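Local coordinates for protein alpha-galacturonidase (Bacillus subtilis, PDB 3FEF) that hydrolyses alpha-1,4-linked galacturonides to release alpha-D-galacturonate, using NAD(+) and manganese as cofactors, at residues I8-G13 and G17-L22; A76-I81 and N330-L335; D4-A9 and G59-E64; P124-I129 and N144-M149. One frame throughout, in Å; residues are numbered along the deposited sequence.

Overall arrangement
Interactions 1, 2 and 3 gather on one parallel six-stranded Rossmann sheet, and interaction 4 lies at the C-terminal end of its strand 141-144. Strand 6-11 serves both interaction 1 and interaction 3, whose centres are about 12 Å apart and which share Ile8 and Ala9. Its neighbour, strand 78-81, carries interaction 2, and the probable hydrogen bond from Ile11 N to Ile80 O, 2.8 Å, ties it to interaction 1. Interaction 4 meets interaction 1 where Trp18 CZ3 lies 3.4 Å from Tyr145 CE1. The metal site lies near these two contacts: the Trp18 side chain is about 6 Å from the bound magnesium ion, that of Thr146 about 10 Å. Interaction 3 lies away from it.

Interaction 1 of 4, residues I8-G13 and G17-L22; sequences IAYIGG and GWARSL
In the first beta-alpha-beta unit of the NAD(+)-binding Rossmann domain, Tyr10 of strand 6-11 packs its ring against Ala19, Trp18 and Leu22 at the start of helix 18-28. With CG swung opposite the backbone N (chi1 -160°), the ring leaves the strand for the first helical turn. Ala19 CB sits off-centre over it in a CH-pi contact, 4.2 Å from the centroid and 29° off the normal. Leu22 CD2 comes instead to the ring edge, near its plane, 3.4 Å from Tyr10 CD1. The phenol oxygen ends beside the helix start: Tyr10 OH is 3.2 Å from Trp18 CB and 2.9 Å from Ala19 N, but the angle there is too poor for a hydrogen bond, and Ala19 N is instead bonded to the hydroxyl of Ser15. Strand, glycine-containing turn and helix form the corner that probably binds the dinucleotide, as in other Rossmann folds; a type II turn runs from Tyr10 to Gly13, and at Gly12 (phi 103°) any CB would jam against the preceding carbonyl oxygen. A valine in place of Tyr10 would probably leave Ala19 CB and Leu22 CD2 without the ring they pack on and open a gap between strand and helix. The indole of Trp18 leads away from Tyr10, stacks on Tyr145 and meets His170, the proton donor by similarity.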
loop_
_atom_site.group_PDB
_atom_site.type_symbol
_atom_site.label_atom_id
_atom_site.label_comp_id
_atom_site.label_asym_id
_atom_site.label_seq_id
_atom_site.Cartn_x
_atom_site.Cartn_y
_atom_site.Cartn_z
ATOM N N ILE A 8 13.869 32.149 16.899
ATOM C CA ILE A 8 14.067 30.768 17.275
ATOM C C ILE A 8 13.584 30.547 18.709
ATOM O O ILE A 8 13.971 31.269 19.633
ATOM C CB ILE A 8 15.550 30.411 17.181
ATOM C CG1 ILE A 8 16.053 30.551 15.741
ATOM C CG2 ILE A 8 15.801 28.990 17.686
ATOM C CD1 ILE A 8 17.596 30.441 15.621
ATOM N N ALA A 9 12.702 29.576 18.893
ATOM C CA ALA A 9 12.322 29.171 20.229
ATOM C C ALA A 9 13.200 27.981 20.582
ATOM O O ALA A 9 13.354 27.053 19.790
ATOM C CB ALA A 9 10.869 28.797 20.278
ATOM N N TYR A 10 13.802 28.014 21.759
ATOM C CA TYR A 10 14.664 26.921 22.171
ATOM C C TYR A 10 14.131 26.252 23.427
ATOM O O TYR A 10 14.201 26.834 24.504
ATOM C CB TYR A 10 16.075 27.415 22.442
ATOM C CG TYR A 10 17.047 26.282 22.393
ATOM C CD1 TYR A 10 17.931 26.162 21.347
ATOM C CD2 TYR A 10 17.021 25.281 23.350
ATOM C CE1 TYR A 10 18.805 25.107 21.272
ATOM C CE2 TYR A 10 17.893 24.223 23.284
ATOM C CZ TYR A 10 18.779 24.141 22.232
ATOM O OH TYR A 10 19.650 23.094 22.147
ATOM N N ILE A 11 13.615 25.030 23.282
ATOM C CA ILE A 11 13.107 24.254 24.404
ATOM C C ILE A 11 14.194 23.326 24.950
ATOM O O ILE A 11 14.671 22.414 24.266
ATOM C CB ILE A 11 11.862 23.449 24.005
ATOM C CG1 ILE A 11 10.811 24.383 23.418
ATOM C CG2 ILE A 11 11.321 22.690 25.208
ATOM C CD1 ILE A 11 9.645 23.682 22.783
ATOM N N GLY A 12 14.588 23.584 26.195
ATOM C CA GLY A 12 15.736 22.954 26.809
ATOM C C GLY A 12 16.843 23.985 26.777
ATOM O O GLY A 12 18.041 23.641 26.768
ATOM N N GLY A 13 16.434 25.258 26.769
ATOM C CA GLY A 13 17.357 26.395 26.627
ATOM C C GLY A 13 18.418 26.583 27.708
ATOM O O GLY A 13 19.229 27.521 27.641
ATOM N N GLY A 17 24.819 21.376 26.041
ATOM C CA GLY A 17 25.319 20.614 24.875
ATOM C C GLY A 17 24.855 21.235 23.557
ATOM O O GLY A 17 25.527 22.109 22.986
ATOM N N TRP A 18 23.690 20.801 23.081
ATOM C CA TRP A 18 23.088 21.368 21.866
ATOM C C TRP A 18 22.929 22.891 21.841
ATOM O O TRP A 18 23.224 23.508 20.829
ATOM C CB TRP A 18 21.747 20.684 21.550
ATOM C CG TRP A 18 21.941 19.228 21.249
ATOM C CD1 TRP A 18 21.656 18.169 22.066
ATOM C CD2 TRP A 18 22.520 18.680 20.061
ATOM N NE1 TRP A 18 22.002 16.991 21.439
ATOM C CE2 TRP A 18 22.533 17.282 20.209
ATOM C CE3 TRP A 18 22.998 19.239 18.871
ATOM C CZ2 TRP A 18 23.017 16.431 19.210
ATOM C CZ3 TRP A 18 23.484 18.400 17.886
ATOM C CH2 TRP A 18 23.493 17.009 18.060
ATOM N N ALA A 19 22.442 23.502 22.917
ATOM C CA ALA A 19 22.280 24.972 22.908
ATOM C C ALA A 19 23.599 25.715 22.621
ATOM O O ALA A 19 23.626 26.666 21.851
ATOM C CB ALA A 19 21.641 25.478 24.219
ATOM N N ARG A 20 24.681 25.265 23.241
ATOM C CA ARG A 20 26.012 25.855 23.056
ATOM C C ARG A 20 26.495 25.710 21.616
ATOM O O ARG A 20 26.951 26.672 20.993
ATOM C CB ARG A 20 27.031 25.179 23.980
ATOM C CG ARG A 20 26.832 25.475 25.436
ATOM C CD ARG A 20 26.953 26.959 25.708
ATOM N NE ARG A 20 26.367 27.260 27.001
ATOM C CZ ARG A 20 26.978 27.025 28.154
ATOM N NH1 ARG A 20 28.204 26.517 28.148
ATOM N NH2 ARG A 20 26.366 27.301 29.308
ATOM N N SER A 21 26.389 24.500 21.096
ATOM C CA SER A 21 26.735 24.228 19.715
ATOM C C SER A 21 25.913 25.098 18.753
ATOM O O SER A 21 26.442 25.684 17.808
ATOM C CB SER A 21 26.551 22.743 19.420
ATOM O OG SER A 21 25.782 22.583 18.240
ATOM N N LEU A 22 24.619 25.212 19.009
ATOM C CA LEU A 22 23.797 26.124 18.232
ATOM C C LEU A 22 24.336 27.563 18.320
ATOM O O LEU A 22 24.412 28.272 17.321
ATOM C CB LEU A 22 22.346 26.068 18.713
ATOM C CG LEU A 22 21.465 27.232 18.268
ATOM C CD1 LEU A 22 21.076 27.081 16.802
ATOM C CD2 LEU A 22 20.229 27.378 19.172
#

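Interaction 2 of 4, residues A76-I81 and N330-L335; sequences ADIVII and NIIAAL
Ile78 and Ile332 carry this contact, a purely apolar one between strand 78-81 of the Rossmann sheet and helix 328-335, which comes from the C-terminal part of the chain. Their CA atoms are 7.5 Å apart, and the two branched side chains cross at a slant. Two pairs of branches touch: Ile78 CG1 lies 3.9 Å from Ile332 CG2, and Ile78 CG2 is 4.0 Å from Ile332 CG1, with Ile332 CD1 equally near. The methylene arm of each isoleucine thus faces the methyl branch of the other. In both residues CG1 lies beside the backbone N (chi1 -59° in Ile78, -67° in Ile332), which leaves CG2 anti to it and offers both branches to the partner at once.

A lighter contact is made at the ends of the side chains. The Ile80 CA-CB bond does not aim at the helix, but its extended side chain (chi2 172°) carries CD1 to within 4.3 Å of Ile332 CD1. Ile332 therefore touches two residues of the same strand that alternate onto one face of the sheet.

Around the pair the packing continues in kind. Ile80 also lies against Ile8 and Tyr10 of strand 6-11, Ile332 against Ile143 of strand 141-144, and on the helix Ile331, Ala334 and Leu335 pack on Ile368 of strand 361-369. The helix is thus packed between the Rossmann sheet and the three-stranded antiparallel sheet.

With all three touching side chains buried and aliphatic, the join of the two parts of the chain at this point rests on shape and exclusion of water, without charge or polar directionality.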
loop_
_atom_site.group_PDB
_atom_site.type_symbol
_atom_site.label_atom_id
_atom_site.label_comp_id
_atom_site.label_asym_id
_atom_site.label_seq_id
_atom_site.Cartn_x
_atom_site.Cartn_y
_atom_site.Cartn_z
ATOM N N ALA A 76 7.366 32.215 16.726
ATOM C CA ALA A 76 8.617 31.508 16.434
ATOM C C ALA A 76 8.654 30.979 14.994
ATOM O O ALA A 76 7.653 30.480 14.502
ATOM C CB ALA A 76 8.821 30.371 17.423
ATOM N N ASP A 77 9.802 31.097 14.327
ATOM C CA ASP A 77 9.978 30.551 12.976
ATOM C C ASP A 77 10.557 29.144 13.049
ATOM O O ASP A 77 10.259 28.276 12.222
ATOM C CB ASP A 77 10.928 31.439 12.155
ATOM C CG ASP A 77 10.449 32.875 12.059
ATOM O OD1 ASP A 77 9.371 33.097 11.479
ATOM O OD2 ASP A 77 11.138 33.781 12.570
ATOM N N ILE A 78 11.382 28.924 14.064
ATOM C CA ILE A 78 12.056 27.660 14.254
ATOM C C ILE A 78 11.879 27.281 15.714
ATOM O O ILE A 78 11.901 28.160 16.581
ATOM C CB ILE A 78 13.566 27.797 13.956
ATOM C CG1 ILE A 78 13.784 28.271 12.509
ATOM C CG2 ILE A 78 14.291 26.507 14.245
ATOM C CD1 ILE A 78 13.326 27.286 11.439
ATOM N N VAL A 79 11.661 25.989 15.969
ATOM C CA VAL A 79 11.614 25.437 17.337
ATOM C C VAL A 79 12.632 24.312 17.453
ATOM O O VAL A 79 12.578 23.315 16.721
ATOM C CB VAL A 79 10.196 24.917 17.735
ATOM C CG1 VAL A 79 10.181 24.464 19.177
ATOM C CG2 VAL A 79 9.155 26.016 17.548
ATOM N N ILE A 80 13.584 24.490 18.361
ATOM C CA ILE A 80 14.585 23.488 18.619
ATOM C C ILE A 80 14.269 22.856 19.960
ATOM O O ILE A 80 13.933 23.556 20.926
ATOM C CB ILE A 80 15.968 24.134 18.690
ATOM C CG1 ILE A 80 16.282 24.826 17.357
ATOM C CG2 ILE A 80 17.035 23.104 19.096
ATOM C CD1 ILE A 80 17.529 25.625 17.420
ATOM N N ILE A 81 14.359 21.531 20.017
ATOM C CA ILE A 81 14.090 20.810 21.249
ATOM C C ILE A 81 15.277 19.945 21.622
ATOM O O ILE A 81 15.683 19.039 20.871
ATOM C CB ILE A 81 12.856 19.890 21.142
ATOM C CG1 ILE A 81 11.676 20.653 20.539
ATOM C CG2 ILE A 81 12.521 19.299 22.524
ATOM C CD1 ILE A 81 10.494 19.739 20.145
ATOM N N ASN A 330 22.814 25.308 9.479
ATOM C CA ASN A 330 22.751 25.127 8.045
ATOM C C ASN A 330 21.335 24.735 7.616
ATOM O O ASN A 330 20.829 25.210 6.601
ATOM C CB ASN A 330 23.731 24.044 7.601
ATOM C CG ASN A 330 25.180 24.511 7.656
ATOM O OD1 ASN A 330 25.455 25.710 7.720
ATOM N ND2 ASN A 330 26.114 23.563 7.623
ATOM N N ILE A 331 20.699 23.878 8.411
ATOM C CA ILE A 331 19.372 23.399 8.109
ATOM C C ILE A 331 18.383 24.532 8.269
ATOM O O ILE A 331 17.472 24.687 7.457
ATOM C CB ILE A 331 18.953 22.216 9.017
ATOM C CG1 ILE A 331 19.766 20.957 8.685
ATOM C CG2 ILE A 331 17.463 21.919 8.852
ATOM C CD1 ILE A 331 19.390 19.761 9.564
ATOM N N ILE A 332 18.563 25.338 9.307
ATOM C CA ILE A 332 17.685 26.490 9.498
ATOM C C ILE A 332 17.827 27.461 8.314
ATOM O O ILE A 332 16.834 27.922 7.737
ATOM C CB ILE A 332 18.004 27.216 10.819
ATOM C CG1 ILE A 332 17.640 26.328 12.007
ATOM C CG2 ILE A 332 17.298 28.577 10.882
ATOM C CD1 ILE A 332 18.225 26.818 13.364
ATOM N N ALA A 333 19.062 27.774 7.937
ATOM C CA ALA A 333 19.274 28.641 6.767
ATOM C C ALA A 333 18.569 28.084 5.517
ATOM O O ALA A 333 17.962 28.826 4.752
ATOM C CB ALA A 333 20.760 28.841 6.495
ATOM N N ALA A 334 18.655 26.772 5.311
ATOM C CA ALA A 334 18.043 26.179 4.122
ATOM C C ALA A 334 16.522 26.323 4.232
ATOM O O ALA A 334 15.833 26.589 3.252
ATOM C CB ALA A 334 18.434 24.719 3.994
ATOM N N LEU A 335 15.997 26.162 5.437
ATOM C CA LEU A 335 14.557 26.256 5.623
ATOM C C LEU A 335 14.067 27.661 5.353
ATOM O O LEU A 335 12.920 27.849 4.978
ATOM C CB LEU A 335 14.150 25.776 7.018
ATOM C CG LEU A 335 14.188 24.247 7.141
ATOM C CD1 LEU A 335 14.022 23.825 8.581
ATOM C CD2 LEU A 335 13.100 23.620 6.267
#

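Interaction 3 of 4, residues D4-A9 and G59-E64; sequences DQIKIA and GRWRYE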
loop_
_atom_site.group_PDB
_atom_site.type_symbol
_atom_site.label_atom_id
_atom_site.label_comp_id
_atom_site.label_asym_id
_atom_site.label_seq_id
_atom_site.Cartn_x
_atom_site.Cartn_y
_atom_site.Cartn_z
ATOM N N ASP A 4 16.834 39.114 8.365
ATOM C CA ASP A 4 16.810 39.620 9.724
ATOM C C ASP A 4 15.506 39.255 10.419
ATOM O O ASP A 4 14.590 38.738 9.794
ATOM C CB ASP A 4 16.955 41.147 9.707
ATOM C CG ASP A 4 18.235 41.611 9.027
ATOM O OD1 ASP A 4 19.199 40.815 8.936
ATOM O OD2 ASP A 4 18.279 42.779 8.585
ATOM N N GLN A 5 15.440 39.530 11.718
ATOM C CA GLN A 5 14.216 39.345 12.501
ATOM C C GLN A 5 13.680 37.906 12.584
ATOM O O GLN A 5 12.498 37.694 12.839
ATOM C CB GLN A 5 13.141 40.299 11.999
ATOM C CG GLN A 5 13.502 41.763 12.269
ATOM C CD GLN A 5 12.591 42.735 11.552
ATOM O OE1 GLN A 5 12.108 42.459 10.448
ATOM N NE2 GLN A 5 12.356 43.886 12.171
ATOM N N ILE A 6 14.555 36.927 12.381
ATOM C CA ILE A 6 14.188 35.530 12.544
ATOM C C ILE A 6 14.014 35.247 14.019
ATOM O O ILE A 6 14.717 35.826 14.850
ATOM C CB ILE A 6 15.295 34.605 12.008
ATOM C CG1 ILE A 6 15.480 34.849 10.507
ATOM C CG2 ILE A 6 14.983 33.144 12.331
ATOM C CD1 ILE A 6 14.163 34.844 9.765
ATOM N N LYS A 7 13.090 34.355 14.353
ATOM C CA LYS A 7 12.881 34.023 15.754
ATOM C C LYS A 7 12.949 32.522 16.023
ATOM O O LYS A 7 12.202 31.732 15.447
ATOM C CB LYS A 7 11.564 34.609 16.257
ATOM C CG LYS A 7 10.991 33.870 17.436
ATOM C CD LYS A 7 11.022 34.684 18.709
ATOM C CE LYS A 7 10.492 33.885 19.888
ATOM N NZ LYS A 7 9.032 34.057 20.154
ATOM N N ILE A 8 13.869 32.149 16.899
ATOM C CA ILE A 8 14.067 30.768 17.275
ATOM C C ILE A 8 13.584 30.547 18.709
ATOM O O ILE A 8 13.971 31.269 19.633
ATOM C CB ILE A 8 15.550 30.411 17.181
ATOM C CG1 ILE A 8 16.053 30.551 15.741
ATOM C CG2 ILE A 8 15.801 28.990 17.686
ATOM C CD1 ILE A 8 17.596 30.441 15.621
ATOM N N ALA A 9 12.702 29.576 18.893
ATOM C CA ALA A 9 12.322 29.171 20.229
ATOM C C ALA A 9 13.200 27.981 20.582
ATOM O O ALA A 9 13.354 27.053 19.790
ATOM C CB ALA A 9 10.869 28.797 20.278
ATOM N N GLY A 59 26.566 40.542 17.987
ATOM C CA GLY A 59 25.272 41.091 18.379
ATOM C C GLY A 59 24.274 40.646 17.321
ATOM O O GLY A 59 23.153 41.137 17.242
ATOM N N ARG A 60 24.711 39.706 16.494
ATOM C CA ARG A 60 23.888 39.119 15.458
ATOM C C ARG A 60 22.589 38.557 16.058
ATOM O O ARG A 60 21.490 38.771 15.530
ATOM C CB ARG A 60 24.698 38.007 14.784
ATOM C CG ARG A 60 23.989 37.233 13.678
ATOM C CD ARG A 60 24.928 36.180 13.069
ATOM N NE ARG A 60 26.065 36.775 12.365
ATOM C CZ ARG A 60 25.992 37.870 11.609
ATOM N NH1 ARG A 60 24.835 38.490 11.439
ATOM N NH2 ARG A 60 27.074 38.336 11.007
ATOM N N TRP A 61 22.718 37.842 17.169
ATOM C CA TRP A 61 21.563 37.248 17.812
ATOM C C TRP A 61 21.348 37.718 19.252
ATOM O O TRP A 61 22.255 37.697 20.057
ATOM C CB TRP A 61 21.647 35.722 17.733
ATOM C CG TRP A 61 21.517 35.218 16.316
ATOM C CD1 TRP A 61 22.509 35.118 15.380
ATOM C CD2 TRP A 61 20.318 34.768 15.680
ATOM N NE1 TRP A 61 21.999 34.630 14.200
ATOM C CE2 TRP A 61 20.657 34.401 14.361
ATOM C CE3 TRP A 61 18.989 34.625 16.102
ATOM C CZ2 TRP A 61 19.718 33.904 13.463
ATOM C CZ3 TRP A 61 18.065 34.133 15.217
ATOM C CH2 TRP A 61 18.429 33.778 13.909
ATOM N N ARG A 62 20.128 38.136 19.562
ATOM C CA ARG A 62 19.774 38.520 20.912
ATOM C C ARG A 62 19.080 37.360 21.625
ATOM O O ARG A 62 18.089 36.808 21.133
ATOM C CB ARG A 62 18.888 39.768 20.904
ATOM C CG ARG A 62 18.147 40.036 22.225
ATOM C CD ARG A 62 18.208 41.516 22.581
ATOM N NE ARG A 62 16.892 42.147 22.722
ATOM C CZ ARG A 62 16.710 43.445 22.994
ATOM N NH1 ARG A 62 17.762 44.250 23.153
ATOM N NH2 ARG A 62 15.479 43.948 23.111
ATOM N N TYR A 63 19.621 36.985 22.774
ATOM C CA TYR A 63 19.086 35.890 23.552
ATOM C C TYR A 63 18.265 36.422 24.708
ATOM O O TYR A 63 18.621 37.423 25.300
ATOM C CB TYR A 63 20.231 35.046 24.094
ATOM C CG TYR A 63 20.963 34.297 23.014
ATOM C CD1 TYR A 63 21.953 34.922 22.253
ATOM C CD2 TYR A 63 20.648 32.970 22.732
ATOM C CE1 TYR A 63 22.622 34.235 21.264
ATOM C CE2 TYR A 63 21.314 32.278 21.734
ATOM C CZ TYR A 63 22.292 32.916 21.009
ATOM O OH TYR A 63 22.948 32.223 20.028
ATOM N N GLU A 64 17.159 35.748 25.005
ATOM C CA GLU A 64 16.330 36.077 26.151
ATOM C C GLU A 64 15.811 34.794 26.827
ATOM O O GLU A 64 15.085 34.007 26.203
ATOM C CB GLU A 64 15.155 36.962 25.704
ATOM C CG GLU A 64 14.417 37.656 26.848
ATOM C CD GLU A 64 12.953 38.003 26.523
ATOM O OE1 GLU A 64 12.550 37.957 25.331
ATOM O OE2 GLU A 64 12.197 38.314 27.478
#
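The CZ3-CH2 end of the Trp61 indole meets Ile6 and Ile8 of strand 6-11. Trp61 CH2 lies 3.8 Å from Ile6 CB, and Ile6 CG2 comes to the ring edge in the indole plane. From the next inward-facing position Ile8 reaches it with the tip of its chain, Ile8 CD1 being 3.7 Å from Trp61 CZ3, and this side chain crosses the indole at about a right angle. Its stretched form (chi2 170°) carries the methyl that far, whereas the outer arm of Ile6 turns away from the ring and leaves CB and CG2 to do the touching.

The two strands are not neighbours: in the parallel Rossmann sheet strand 34-39 runs between them, and the CA atoms of Ile6 and Trp61 stand 9.2 Å apart. The indole spans this width on one face of the sheet. Trp61 CB does not aim at strand 6-11, but with CG beside the backbone N (chi1 -67°) the ring swings across the intervening strand, where it also packs on Val36. Were Trp61 a serine, Ile6 and Ile8 would probably lose the ring they pack against across strand 34-39, and a gap is likely to open beside Val36.

Further out, Leu26 of helix 18-28 and Met32 of the following loop also touch the indole, while Ile8 continues onto Ile78 and Ile80. The backbones of Ile6 and Ile8 are held by hydrogen bonds to Thr35, and Lys7, pointing to the other side, has its NZ bonded to the carbonyl oxygens of Ala72 and Ser74.

Interaction 4 of 4, residues P124-I129 and N144-M149; sequences PIFAEI and NYTNPM
Phe126 in helix 112-136 and Thr146 in the loop after strand 141-144 bring their backbones no nearer than 10.0 Å between CA atoms, so side chains must bridge the gap. The loop leaves the strand in an Asx turn and reaches helix 149-159 through a cis peptide bond before Pro148, which is the N-cap; this is the C-terminal end of a strand of the Rossmann sheet, and Asn147 in the loop binds substrate by similarity.

Phe126 meets the turn with the edge of its ring. Phe126 CZ lies 3.5 Å from Thr146 CB, and Thr146 OG1 stands in the ring plane at the same edge. Next to it Phe126 CE1 is 3.5 Å from Asn144 OD1, also near that plane, with ring and amide planes turned 67° apart. The amide oxygen thus faces the hydrogen-bearing rim of the ring, whose slight positive charge would suit it. The Phe126 side chain also touches Ile81 and, on helix 149-159, Cys152, Val155 and Leu156.

The polar groups beside this rim have partners both outside the turn and within it. Thr146 OG1 is hydrogen-bonded to Ile83 N, and Asn144 ND2 to the hydroxyl of Thr153, besides a weak bond to Thr146 O. With CG anti to the backbone N (chi1 180°), Asn144 presents its amide both to the ring and to the chain ahead. The bond that closes the Asx turn runs from Thr146 N to Asn144 OD1, 3.0 Å long with an N-H...O angle of 155°, its donor standing well above the carbonyl plane.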
loop_
_atom_site.group_PDB
_atom_site.type_symbol
_atom_site.label_atom_id
_atom_site.label_comp_id
_atom_site.label_asym_id
_atom_site.label_seq_id
_atom_site.Cartn_x
_atom_site.Cartn_y
_atom_site.Cartn_z
ATOM N N PRO A 124 4.687 11.895 27.456
ATOM C CA PRO A 124 3.775 13.001 27.811
ATOM C C PRO A 124 4.456 14.371 27.787
ATOM O O PRO A 124 3.786 15.388 27.645
ATOM C CB PRO A 124 3.260 12.627 29.216
ATOM C CG PRO A 124 4.241 11.605 29.747
ATOM C CD PRO A 124 4.891 10.927 28.551
ATOM N N ILE A 125 5.779 14.407 27.895
ATOM C CA ILE A 125 6.501 15.667 27.718
ATOM C C ILE A 125 6.368 16.178 26.277
ATOM O O ILE A 125 6.173 17.367 26.042
ATOM C CB ILE A 125 7.985 15.527 28.105
ATOM C CG1 ILE A 125 8.110 15.124 29.578
ATOM C CG2 ILE A 125 8.733 16.832 27.852
ATOM C CD1 ILE A 125 9.554 15.017 30.068
ATOM N N PHE A 126 6.452 15.277 25.302
ATOM C CA PHE A 126 6.403 15.709 23.913
ATOM C C PHE A 126 4.973 15.931 23.421
ATOM O O PHE A 126 4.734 16.765 22.539
ATOM C CB PHE A 126 7.204 14.761 23.008
ATOM C CG PHE A 126 8.678 15.042 23.017
ATOM C CD1 PHE A 126 9.281 15.706 21.947
ATOM C CD2 PHE A 126 9.459 14.685 24.113
ATOM C CE1 PHE A 126 10.655 15.989 21.964
ATOM C CE2 PHE A 126 10.848 14.966 24.142
ATOM C CZ PHE A 126 11.439 15.619 23.069
ATOM N N ALA A 127 4.019 15.205 24.000
ATOM C CA ALA A 127 2.609 15.473 23.735
ATOM C C ALA A 127 2.297 16.913 24.118
ATOM O O ALA A 127 1.611 17.625 23.381
ATOM C CB ALA A 127 1.714 14.509 24.525
ATOM N N GLU A 128 2.809 17.339 25.273
ATOM C CA GLU A 128 2.602 18.707 25.750
ATOM C C GLU A 128 3.312 19.738 24.859
ATOM O O GLU A 128 2.766 20.789 24.545
ATOM C CB GLU A 128 3.058 18.867 27.219
ATOM C CG GLU A 128 2.928 20.320 27.719
ATOM C CD GLU A 128 3.115 20.495 29.228
ATOM O OE1 GLU A 128 3.979 19.817 29.841
ATOM O OE2 GLU A 128 2.395 21.346 29.808
ATOM N N ILE A 129 4.539 19.437 24.457
ATOM C CA ILE A 129 5.252 20.302 23.522
ATOM C C ILE A 129 4.501 20.383 22.194
ATOM O O ILE A 129 4.288 21.464 21.645
ATOM C CB ILE A 129 6.689 19.816 23.318
ATOM C CG1 ILE A 129 7.524 20.135 24.569
ATOM C CG2 ILE A 129 7.285 20.464 22.093
ATOM C CD1 ILE A 129 8.894 19.392 24.618
ATOM N N ASN A 144 14.061 18.404 16.427
ATOM C CA ASN A 144 14.261 17.674 17.669
ATOM C C ASN A 144 15.642 17.020 17.760
ATOM O O ASN A 144 16.094 16.340 16.838
ATOM C CB ASN A 144 13.159 16.617 17.842
ATOM C CG ASN A 144 13.320 15.813 19.119
ATOM O OD1 ASN A 144 13.617 16.360 20.179
ATOM N ND2 ASN A 144 13.132 14.506 19.022
ATOM N N TYR A 145 16.294 17.213 18.898
ATOM C CA TYR A 145 17.591 16.651 19.179
ATOM C C TYR A 145 17.516 15.641 20.320
ATOM O O TYR A 145 18.509 14.977 20.627
ATOM C CB TYR A 145 18.555 17.754 19.612
ATOM C CG TYR A 145 19.056 18.612 18.496
ATOM C CD1 TYR A 145 19.946 18.101 17.550
ATOM C CD2 TYR A 145 18.667 19.935 18.386
ATOM C CE1 TYR A 145 20.420 18.880 16.521
ATOM C CE2 TYR A 145 19.135 20.731 17.363
ATOM C CZ TYR A 145 20.007 20.190 16.424
ATOM O OH TYR A 145 20.491 20.972 15.412
ATOM N N THR A 146 16.353 15.549 20.957
ATOM C CA THR A 146 16.191 14.717 22.153
ATOM C C THR A 146 16.086 13.214 21.840
ATOM O O THR A 146 15.480 12.833 20.846
ATOM C CB THR A 146 14.915 15.104 22.925
ATOM O OG1 THR A 146 14.876 16.521 23.160
ATOM C CG2 THR A 146 14.866 14.365 24.239
ATOM N N ASN A 147 16.664 12.379 22.703
ATOM C CA ASN A 147 16.509 10.930 22.640
ATOM C C ASN A 147 15.505 10.443 23.693
ATOM O O ASN A 147 15.410 11.040 24.772
ATOM C CB ASN A 147 17.857 10.271 22.892
ATOM C CG ASN A 147 18.843 10.548 21.786
ATOM O OD1 ASN A 147 18.502 10.470 20.610
ATOM N ND2 ASN A 147 20.067 10.874 22.147
ATOM N N PRO A 148 14.782 9.340 23.420
ATOM C CA PRO A 148 14.834 8.429 22.254
ATOM C C PRO A 148 14.172 9.052 21.027
ATOM O O PRO A 148 12.972 9.331 21.024
ATOM C CB PRO A 148 14.050 7.205 22.721
ATOM C CG PRO A 148 13.109 7.725 23.750
ATOM C CD PRO A 148 13.819 8.878 24.435
HETATM N N MSE A 149 14.981 9.257 20.001
HETATM C CA MSE A 149 14.637 10.085 18.850
HETATM C C MSE A 149 13.352 9.649 18.133
HETATM O O MSE A 149 12.474 10.460 17.871
HETATM C CB MSE A 149 15.783 10.022 17.865
HETATM C CG MSE A 149 15.434 10.633 16.543
HETATM SE SE MSE A 149 16.084 12.436 16.556
HETATM C CE MSE A 149 17.860 12.110 16.001
#